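Local structure of uncharacterized protein (Bacteroides eggerthii, 4GDZ) at residues S128-L133 with T145-F150; G101-I106 with C118-Q123; Q53-N58 with T154-G159. The protein is of unknown function, belongs to the DUF4251 family, and folds into an antiparallel beta-sheet that holds a magnesium ion in the crystal. All blocks are in the same frame, centred on the assembly; numbering follows the deposited sequence. Where two conformers were deposited one is given.

Interaction 1. Residues S128-L133 with T145-F150. With MG (magnesium ion), chain B.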
loop_
_atom_site.group_PDB
_atom_site.type_symbol
_atom_site.label_atom_id
_atom_site.label_comp_id
_atom_site.label_asym_id
_atom_site.label_seq_id
_atom_site.Cartn_x
_atom_site.Cartn_y
_atom_site.Cartn_z
ATOM N N SER A 128 11.181 15.468 -20.240
ATOM C CA SER A 128 10.448 16.094 -19.132
ATOM C C SER A 128 9.905 15.025 -18.222
ATOM O O SER A 128 9.908 13.839 -18.569
ATOM C CB SER A 128 9.317 16.975 -19.676
ATOM O OG SER A 128 8.367 16.175 -20.364
ATOM N N ALA A 129 9.446 15.429 -17.053
ATOM C CA ALA A 129 8.812 14.486 -16.126
ATOM C C ALA A 129 7.645 15.194 -15.460
ATOM O O ALA A 129 7.769 16.340 -15.036
ATOM C CB ALA A 129 9.787 13.970 -15.049
ATOM N N GLN A 130 6.518 14.490 -15.381
ATOM C CA GLN A 130 5.361 14.921 -14.597
ATOM C C GLN A 130 5.413 14.310 -13.187
ATOM O O GLN A 130 5.681 13.118 -13.012
ATOM C CB GLN A 130 4.077 14.538 -15.313
ATOM C CG GLN A 130 2.852 15.075 -14.593
ATOM C CD GLN A 130 1.652 14.956 -15.474
ATOM O OE1 GLN A 130 1.245 13.849 -15.822
ATOM N NE2 GLN A 130 1.106 16.088 -15.873
ATOM N N ILE A 131 5.214 15.162 -12.190
ATOM C CA ILE A 131 5.437 14.845 -10.778
ATOM C C ILE A 131 4.117 14.991 -10.006
ATOM O O ILE A 131 3.438 16.002 -10.162
ATOM C CB ILE A 131 6.443 15.839 -10.145
ATOM C CG1 ILE A 131 7.685 16.058 -11.051
ATOM C CG2 ILE A 131 6.822 15.376 -8.741
ATOM C CD1 ILE A 131 8.535 14.832 -11.292
ATOM N N PHE A 132 3.789 14.023 -9.168
ATOM C CA PHE A 132 2.644 14.096 -8.259
ATOM C C PHE A 132 3.158 13.799 -6.858
ATOM O O PHE A 132 3.774 12.776 -6.623
ATOM C CB PHE A 132 1.546 13.104 -8.654
ATOM C CG PHE A 132 0.351 13.085 -7.703
ATOM C CD1 PHE A 132 -0.461 14.214 -7.542
ATOM C CD2 PHE A 132 0.093 11.980 -6.914
ATOM C CE1 PHE A 132 -1.524 14.223 -6.655
ATOM C CE2 PHE A 132 -0.987 11.972 -6.045
ATOM C CZ PHE A 132 -1.793 13.100 -5.907
ATOM N N LEU A 133 2.890 14.703 -5.931
ATOM C CA LEU A 133 3.433 14.642 -4.575
ATOM C C LEU A 133 2.299 14.766 -3.573
ATOM O O LEU A 133 1.419 15.624 -3.718
ATOM C CB LEU A 133 4.463 15.774 -4.410
ATOM C CG LEU A 133 5.167 16.067 -3.083
ATOM C CD1 LEU A 133 6.291 17.057 -3.345
ATOM C CD2 LEU A 133 4.195 16.648 -2.072
ATOM N N THR A 145 5.286 10.432 -7.226
ATOM C CA THR A 145 5.302 9.654 -8.460
ATOM C C THR A 145 5.870 10.488 -9.568
ATOM O O THR A 145 5.451 11.649 -9.773
ATOM C CB THR A 145 3.845 9.211 -8.810
ATOM O OG1 THR A 145 3.370 8.430 -7.705
ATOM C CG2 THR A 145 3.763 8.371 -10.143
ATOM N N ILE A 146 6.821 9.902 -10.281
ATOM C CA ILE A 146 7.562 10.532 -11.353
ATOM C C ILE A 146 7.272 9.815 -12.650
ATOM O O ILE A 146 7.497 8.590 -12.786
ATOM C CB ILE A 146 9.093 10.534 -11.031
ATOM C CG1 ILE A 146 9.349 11.273 -9.691
ATOM C CG2 ILE A 146 9.919 11.166 -12.169
ATOM C CD1 ILE A 146 10.489 10.730 -8.869
ATOM N N ASN A 147 6.811 10.585 -13.629
ATOM C CA ASN A 147 6.396 10.059 -14.915
ATOM C C ASN A 147 7.161 10.733 -16.048
ATOM O O ASN A 147 6.750 11.806 -16.505
ATOM C CB ASN A 147 4.862 10.249 -15.067
ATOM C CG ASN A 147 4.304 9.669 -16.356
ATOM O OD1 ASN A 147 5.006 9.054 -17.139
ATOM N ND2 ASN A 147 3.018 9.893 -16.587
ATOM N N PRO A 148 8.256 10.103 -16.535
ATOM C CA PRO A 148 9.025 10.723 -17.629
ATOM C C PRO A 148 8.257 10.707 -18.938
ATOM O O PRO A 148 7.404 9.870 -19.122
ATOM C CB PRO A 148 10.273 9.817 -17.736
ATOM C CG PRO A 148 10.400 9.208 -16.376
ATOM C CD PRO A 148 8.977 8.930 -15.990
ATOM N N ASN A 149 8.549 11.629 -19.846
ATOM C CA ASN A 149 7.718 11.758 -21.044
ATOM C C ASN A 149 7.936 10.654 -22.076
ATOM O O ASN A 149 7.106 10.493 -22.959
ATOM C CB ASN A 149 7.963 13.101 -21.744
ATOM C CG ASN A 149 9.313 13.133 -22.429
ATOM O OD1 ASN A 149 10.348 13.004 -21.785
ATOM N ND2 ASN A 149 9.299 13.178 -23.738
ATOM N N PHE A 150 9.029 9.897 -21.993
ATOM C CA PHE A 150 9.395 9.003 -23.112
ATOM C C PHE A 150 8.675 7.658 -23.138
ATOM O O PHE A 150 8.675 6.985 -24.158
ATOM C CB PHE A 150 10.927 8.814 -23.216
ATOM C CG PHE A 150 11.583 8.387 -21.930
ATOM C CD1 PHE A 150 11.521 7.060 -21.509
ATOM C CD2 PHE A 150 12.276 9.299 -21.154
ATOM C CE1 PHE A 150 12.133 6.654 -20.325
ATOM C CE2 PHE A 150 12.869 8.904 -19.965
ATOM C CZ PHE A 150 12.785 7.589 -19.546
HETATM MG MG MG B . 6.682 7.732 -18.118
HETATM O O HOH W 1 1.802 11.499 -14.369
#
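I131 lies alongside I146, the two side chains pointing the same way. I131 CD1 touches both branches of I146, 4.0 Å from I146 CG1. In each isoleucine CG2 is anti to the backbone N and CG1 is beside it, and this matching first torsion lets the two run together. A129 CB also meets I146 CG2, so these residues and P148 line one buried face of a beta hairpin. On that face V80 and V82 of strand 77-85 pack against I146.

The strands run antiparallel. F132 with T145 and Q130 with N147 are hydrogen-bonded pairs. I131-I146 and A129-P148 are non-hydrogen-bonded pairs. The other face carries Q130, N147, T145 and F132. One water joins the amides there: it donates to Q130 OE1 at 2.8 Å and accepts from N147 ND2 at 3.0 Å. The F132 ring makes an edge-to-face contact with Y88 of a second subunit. T145 OG1 is hydrogen-bonded to T156 OG1 of its own chain and to Q60 NE2 of the second subunit.

Beyond the strand, N149 folds its amide back. N149 OD1 takes the S128 N-H at 3.0 Å, nearly straight at 164°, with the donor above the carbonyl plane. N149 N returns a more bent bond to S128 O, at 140°. S128 OG touches N149 CB at 3.4 Å.

N147 CG is anti to the backbone N. N147 OD1 binds magnesium at 2.4 Å, and P148 O binds it at 2.5 Å. The backbone oxygens of N151 and N153 complete the four protein ligands. All four are neutral oxygens, and the N147 amide is divided between metal and water, which would probably fix its rotation.

Interaction 2. Residues G101-I106 with C118-Q123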
loop_
_atom_site.group_PDB
_atom_site.type_symbol
_atom_site.label_atom_id
_atom_site.label_comp_id
_atom_site.label_asym_id
_atom_site.label_seq_id
_atom_site.Cartn_x
_atom_site.Cartn_y
_atom_site.Cartn_z
ATOM N N GLY A 101 15.783 21.314 -15.197
ATOM C CA GLY A 101 15.252 22.403 -15.998
ATOM C C GLY A 101 14.276 23.309 -15.268
ATOM O O GLY A 101 14.535 23.756 -14.163
ATOM N N THR A 102 13.165 23.607 -15.920
ATOM C CA THR A 102 12.230 24.596 -15.422
ATOM C C THR A 102 10.977 23.900 -14.907
ATOM O O THR A 102 10.623 22.819 -15.372
ATOM C CB THR A 102 11.845 25.603 -16.508
ATOM O OG1 THR A 102 11.364 24.859 -17.617
ATOM C CG2 THR A 102 13.067 26.496 -16.915
ATOM N N VAL A 103 10.328 24.533 -13.935
ATOM C CA VAL A 103 9.133 23.987 -13.277
ATOM C C VAL A 103 7.916 24.684 -13.827
ATOM O O VAL A 103 7.907 25.890 -13.946
ATOM C CB VAL A 103 9.221 24.187 -11.751
ATOM C CG1 VAL A 103 7.916 23.819 -11.062
ATOM C CG2 VAL A 103 10.371 23.358 -11.183
ATOM N N SER A 104 6.875 23.931 -14.158
ATOM C CA SER A 104 5.670 24.524 -14.713
ATOM C C SER A 104 4.436 23.757 -14.272
ATOM O O SER A 104 4.533 22.625 -13.740
ATOM C CB SER A 104 5.735 24.506 -16.250
ATOM O OG SER A 104 5.750 23.170 -16.752
ATOM N N ASP A 105 3.281 24.380 -14.520
ATOM C CA ASP A 105 1.963 23.751 -14.330
ATOM C C ASP A 105 1.762 23.269 -12.899
ATOM O O ASP A 105 1.333 22.150 -12.701
ATOM C CB ASP A 105 1.771 22.567 -15.306
ATOM C CG ASP A 105 1.982 22.977 -16.767
ATOM O OD1 ASP A 105 1.283 23.898 -17.212
ATOM O OD2 ASP A 105 2.855 22.395 -17.456
ATOM N N ILE A 106 2.049 24.117 -11.909
ATOM C CA ILE A 106 1.901 23.732 -10.495
ATOM C C ILE A 106 0.431 23.728 -10.117
ATOM O O ILE A 106 -0.268 24.716 -10.346
ATOM C CB ILE A 106 2.627 24.697 -9.543
ATOM C CG1 ILE A 106 4.144 24.696 -9.807
ATOM C CG2 ILE A 106 2.378 24.288 -8.094
ATOM C CD1 ILE A 106 4.825 25.979 -9.340
ATOM N N CYS A 118 -0.249 17.712 -4.683
ATOM C CA CYS A 118 0.377 18.693 -5.569
ATOM C C CYS A 118 0.913 18.032 -6.843
ATOM O O CYS A 118 1.437 16.932 -6.771
ATOM C CB CYS A 118 1.537 19.356 -4.813
ATOM S SG CYS A 118 2.515 20.568 -5.745
ATOM N N SER A 119 0.844 18.721 -7.975
ATOM C CA SER A 119 1.456 18.231 -9.212
ATOM C C SER A 119 2.192 19.357 -9.879
ATOM O O SER A 119 1.870 20.551 -9.679
ATOM C CB SER A 119 0.415 17.596 -10.178
ATOM O OG SER A 119 -0.399 18.566 -10.817
ATOM N N PHE A 120 3.160 18.977 -10.692
ATOM C CA PHE A 120 3.933 19.915 -11.491
ATOM C C PHE A 120 4.774 19.123 -12.481
ATOM O O PHE A 120 4.893 17.895 -12.369
ATOM C CB PHE A 120 4.806 20.849 -10.618
ATOM C CG PHE A 120 5.781 20.139 -9.721
ATOM C CD1 PHE A 120 5.405 19.738 -8.457
ATOM C CD2 PHE A 120 7.091 19.901 -10.137
ATOM C CE1 PHE A 120 6.293 19.076 -7.626
ATOM C CE2 PHE A 120 7.984 19.261 -9.299
ATOM C CZ PHE A 120 7.579 18.836 -8.053
ATOM N N SER A 121 5.309 19.820 -13.482
ATOM C CA SER A 121 6.249 19.237 -14.430
ATOM C C SER A 121 7.608 19.929 -14.368
ATOM O O SER A 121 7.692 21.120 -14.082
ATOM C CB SER A 121 5.698 19.300 -15.858
ATOM O OG SER A 121 4.748 18.250 -16.012
ATOM N N ILE A 122 8.655 19.144 -14.601
ATOM C CA ILE A 122 10.034 19.655 -14.779
ATOM C C ILE A 122 10.385 19.421 -16.229
ATOM O O ILE A 122 10.301 18.284 -16.706
ATOM C CB ILE A 122 11.036 18.953 -13.845
ATOM C CG1 ILE A 122 10.651 19.206 -12.384
ATOM C CG2 ILE A 122 12.470 19.442 -14.111
ATOM C CD1 ILE A 122 11.537 18.507 -11.383
ATOM N N GLN A 123 10.727 20.493 -16.942
ATOM C CA GLN A 123 11.034 20.427 -18.383
ATOM C C GLN A 123 12.537 20.610 -18.618
ATOM O O GLN A 123 13.098 21.662 -18.315
ATOM C CB GLN A 123 10.277 21.524 -19.150
ATOM C CG GLN A 123 10.595 21.595 -20.657
ATOM C CD GLN A 123 10.015 20.429 -21.436
ATOM O OE1 GLN A 123 8.812 20.222 -21.410
ATOM N NE2 GLN A 123 10.868 19.654 -22.113
HETATM O O HOH W 2 0.702 19.583 -13.056
#
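Strands 102-106 and 118-123 run antiparallel at 148°, with T102-Q123 and S104-S121 as hydrogen-bonded pairs and V103-I122 as the non-hydrogen-bonded pair between them. The bond from S121 N to S104 O is almost linear, at 178°. At the corner of the chain G101 CA comes 3.2 Å from Q123 O. A CB on G101 would clash with that oxygen. G101 and V103 also make backbone hydrogen bonds to G78 and G76.

V103 and I122 share one face, V103 CG2 4.3 Å from I122 CG1. V103 CG1 is anti to the backbone N and meets F120 CD2 obliquely at 4.1 Å. I106 crosses F120 obliquely, I106 CG1 4.0 Å from F120 CB. V71 and V73 of strand 61-74 pack on F120.

T102, S104, S121 and Q123 lie on the other face. T102 and Q123 run side by side, with T102 OG1 3.8 Å from Q123 CB. S104 OG donates to D105 OD2 at 3.1 Å, from above the carboxylate plane. D105 has a positive phi, and a water joins D105 O to S119 OG.

In this hairpin F120 and I122 are buried, V103 is partly open and I106 lies at the surface. The S104 hydroxyl would probably help stabilise the negative charge of D105.

Interaction 3. Residues Q53-N58 with T154-G159. With GOL (glycerol), chain D.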
loop_
_atom_site.group_PDB
_atom_site.type_symbol
_atom_site.label_atom_id
_atom_site.label_comp_id
_atom_site.label_asym_id
_atom_site.label_seq_id
_atom_site.Cartn_x
_atom_site.Cartn_y
_atom_site.Cartn_z
ATOM N N GLN A 53 12.991 5.255 -0.114
ATOM C CA GLN A 53 12.539 4.015 -0.669
ATOM C C GLN A 53 11.794 4.177 -1.950
ATOM O O GLN A 53 11.185 5.217 -2.215
ATOM C CB GLN A 53 11.687 3.210 0.337
ATOM C CG GLN A 53 10.459 3.891 0.807
ATOM C CD GLN A 53 9.537 3.016 1.665
ATOM O OE1 GLN A 53 9.961 2.105 2.382
ATOM N NE2 GLN A 53 8.257 3.331 1.609
ATOM N N VAL A 54 11.823 3.092 -2.715
ATOM C CA VAL A 54 11.019 2.924 -3.893
ATOM C C VAL A 54 9.882 1.969 -3.541
ATOM O O VAL A 54 10.051 0.988 -2.780
ATOM C CB VAL A 54 11.867 2.472 -5.118
ATOM C CG1 VAL A 54 12.647 1.207 -4.817
ATOM C CG2 VAL A 54 10.960 2.270 -6.329
HETATM N N MSE A 55 8.698 2.297 -4.055
HETATM C CA MSE A 55 7.498 1.547 -3.798
HETATM C C MSE A 55 7.008 0.823 -5.042
HETATM O O MSE A 55 6.917 1.411 -6.122
HETATM C CB MSE A 55 6.423 2.501 -3.271
HETATM C CG MSE A 55 6.881 3.225 -1.980
HETATM SE SE MSE A 55 5.720 4.762 -1.554
HETATM C CE MSE A 55 3.913 3.931 -1.803
ATOM N N PHE A 56 6.702 -0.469 -4.884
ATOM C CA PHE A 56 6.261 -1.318 -5.996
ATOM C C PHE A 56 4.744 -1.506 -5.985
ATOM O O PHE A 56 4.108 -1.457 -4.942
ATOM C CB PHE A 56 7.001 -2.688 -5.961
ATOM C CG PHE A 56 8.496 -2.538 -6.026
ATOM C CD1 PHE A 56 9.138 -2.330 -7.242
ATOM C CD2 PHE A 56 9.245 -2.477 -4.869
ATOM C CE1 PHE A 56 10.506 -2.116 -7.297
ATOM C CE2 PHE A 56 10.601 -2.277 -4.914
ATOM C CZ PHE A 56 11.242 -2.081 -6.125
ATOM N N ARG A 57 4.196 -1.783 -7.164
ATOM C CA ARG A 57 2.738 -1.904 -7.393
ATOM C C ARG A 57 2.124 -3.017 -6.531
ATOM O O ARG A 57 0.983 -2.924 -6.107
ATOM C CB ARG A 57 2.494 -2.232 -8.883
ATOM C CG ARG A 57 1.402 -1.471 -9.605
ATOM C CD ARG A 57 1.469 -1.770 -11.103
ATOM N NE ARG A 57 1.479 -3.211 -11.356
ATOM C CZ ARG A 57 1.418 -3.774 -12.559
ATOM N NH1 ARG A 57 1.323 -3.033 -13.658
ATOM N NH2 ARG A 57 1.442 -5.096 -12.659
ATOM N N ASN A 58 2.881 -4.083 -6.277
ATOM C CA ASN A 58 2.373 -5.177 -5.467
ATOM C C ASN A 58 2.323 -4.909 -3.936
ATOM O O ASN A 58 1.861 -5.784 -3.150
ATOM C CB ASN A 58 3.144 -6.480 -5.782
ATOM C CG ASN A 58 4.643 -6.359 -5.536
ATOM O OD1 ASN A 58 5.108 -5.461 -4.819
ATOM N ND2 ASN A 58 5.409 -7.273 -6.117
ATOM N N THR A 154 6.180 4.672 -14.786
ATOM C CA THR A 154 6.340 5.666 -13.747
ATOM C C THR A 154 7.105 5.004 -12.610
ATOM O O THR A 154 7.243 3.775 -12.578
ATOM C CB THR A 154 4.964 6.183 -13.261
ATOM O OG1 THR A 154 4.304 5.119 -12.601
ATOM C CG2 THR A 154 4.070 6.656 -14.419
HETATM N N MSE A 155 7.611 5.829 -11.699
HETATM C CA MSE A 155 8.310 5.382 -10.500
HETATM C C MSE A 155 7.719 6.133 -9.321
HETATM O O MSE A 155 7.442 7.330 -9.419
HETATM C CB MSE A 155 9.804 5.683 -10.594
HETATM C CG MSE A 155 10.543 4.820 -11.597
HETATM SE SE MSE A 155 12.069 5.733 -12.372
HETATM C CE MSE A 155 10.939 7.252 -13.014
ATOM N N THR A 156 7.512 5.425 -8.215
ATOM C CA THR A 156 6.919 5.998 -6.992
ATOM C C THR A 156 7.904 5.753 -5.852
ATOM O O THR A 156 8.334 4.615 -5.618
ATOM C CB THR A 156 5.516 5.417 -6.724
ATOM O OG1 THR A 156 4.633 5.797 -7.797
ATOM C CG2 THR A 156 4.905 5.940 -5.363
ATOM N N LEU A 157 8.253 6.833 -5.161
ATOM C CA LEU A 157 9.197 6.836 -4.036
ATOM C C LEU A 157 8.628 7.611 -2.866
ATOM O O LEU A 157 7.717 8.410 -3.035
ATOM C CB LEU A 157 10.514 7.489 -4.454
ATOM C CG LEU A 157 11.208 6.749 -5.620
ATOM C CD1 LEU A 157 10.832 7.343 -6.976
ATOM C CD2 LEU A 157 12.714 6.770 -5.416
ATOM N N SER A 158 9.158 7.363 -1.674
ATOM C CA SER A 158 8.751 8.102 -0.503
ATOM C C SER A 158 9.962 8.504 0.253
ATOM O O SER A 158 11.036 7.879 0.126
ATOM C CB SER A 158 7.772 7.314 0.387
ATOM O OG SER A 158 8.369 6.180 0.988
ATOM N N GLY A 159 9.796 9.554 1.045
ATOM C CA GLY A 159 10.870 10.088 1.836
ATOM C C GLY A 159 10.481 11.351 2.582
ATOM O O GLY A 159 9.318 11.523 2.922
HETATM C C1 GOL D . 9.042 -0.322 -10.469
HETATM O O1 GOL D . 10.295 0.267 -10.863
HETATM C C2 GOL D . 8.090 0.752 -9.965
HETATM O O2 GOL D . 7.629 1.490 -11.087
HETATM C C3 GOL D . 8.858 1.669 -9.044
HETATM O O3 GOL D . 8.026 2.564 -8.302
#
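Q53 and S158 sit side by side on neighbouring antiparallel strands, on the same face of the sheet. Q53 CG is between the backbone N and the carbonyl carbon, and the chain then extends. Q53 NE2 donates to S158 OG at 2.9 Å. The bond is bent, 133°, and the hydroxyl is tilted from the amide plane. S158 OG also packs closely on Q53 CG, at 3.1 Å. If Q53 were replaced, an alanine here would lose the hydrogen bond from the side-chain amide and would probably leave the buried S158 hydroxyl less well satisfied.

M55, a selenomethionine, bends at chi3 and brings M55 SE against the same serine, 3.8 Å from S158 CB. T156 CG2 touches SE from the next position on that face.

V54 and L157 point to the opposite face and meet loosely, V54 CB to L157 CG at 4.4 Å. F84 and V64 pack on V54 there.

Past M55 N, which bonds T156 O at 2.8 Å, the strands separate and a glycerol enters. Glycerol O3 donates to M55 O at 2.7 Å and accepts from T156 N at 2.9 Å. V54 CG2 and the F56 ring touch its carbons. The glycerol, probably from the crystallisation liquor, thus bridges polar backbone atoms where the strand pairing ends, consistent with a small pocket of mixed polar and apolar character.

In the fold
All three interactions belong to one antiparallel sheet. Interactions 1 and 2 are hairpins that follow each other in the chain, with centres 9 Å apart. Strands 116-123 and 128-135 join them, through probable hydrogen bonds such as I131 N to F120 O at 2.8 Å. Interaction 3 pairs segments far apart in sequence. It meets interaction 1 through strands 141-148 and 155-163, where I146 N lies 2.8 Å from M155 O. Interactions 2 and 3 do not touch; their centres are about 20 Å apart. Magnesium sits at interaction 1. The side chains of S121 and T156 are each about 11 Å from it. All three touch a second subunit.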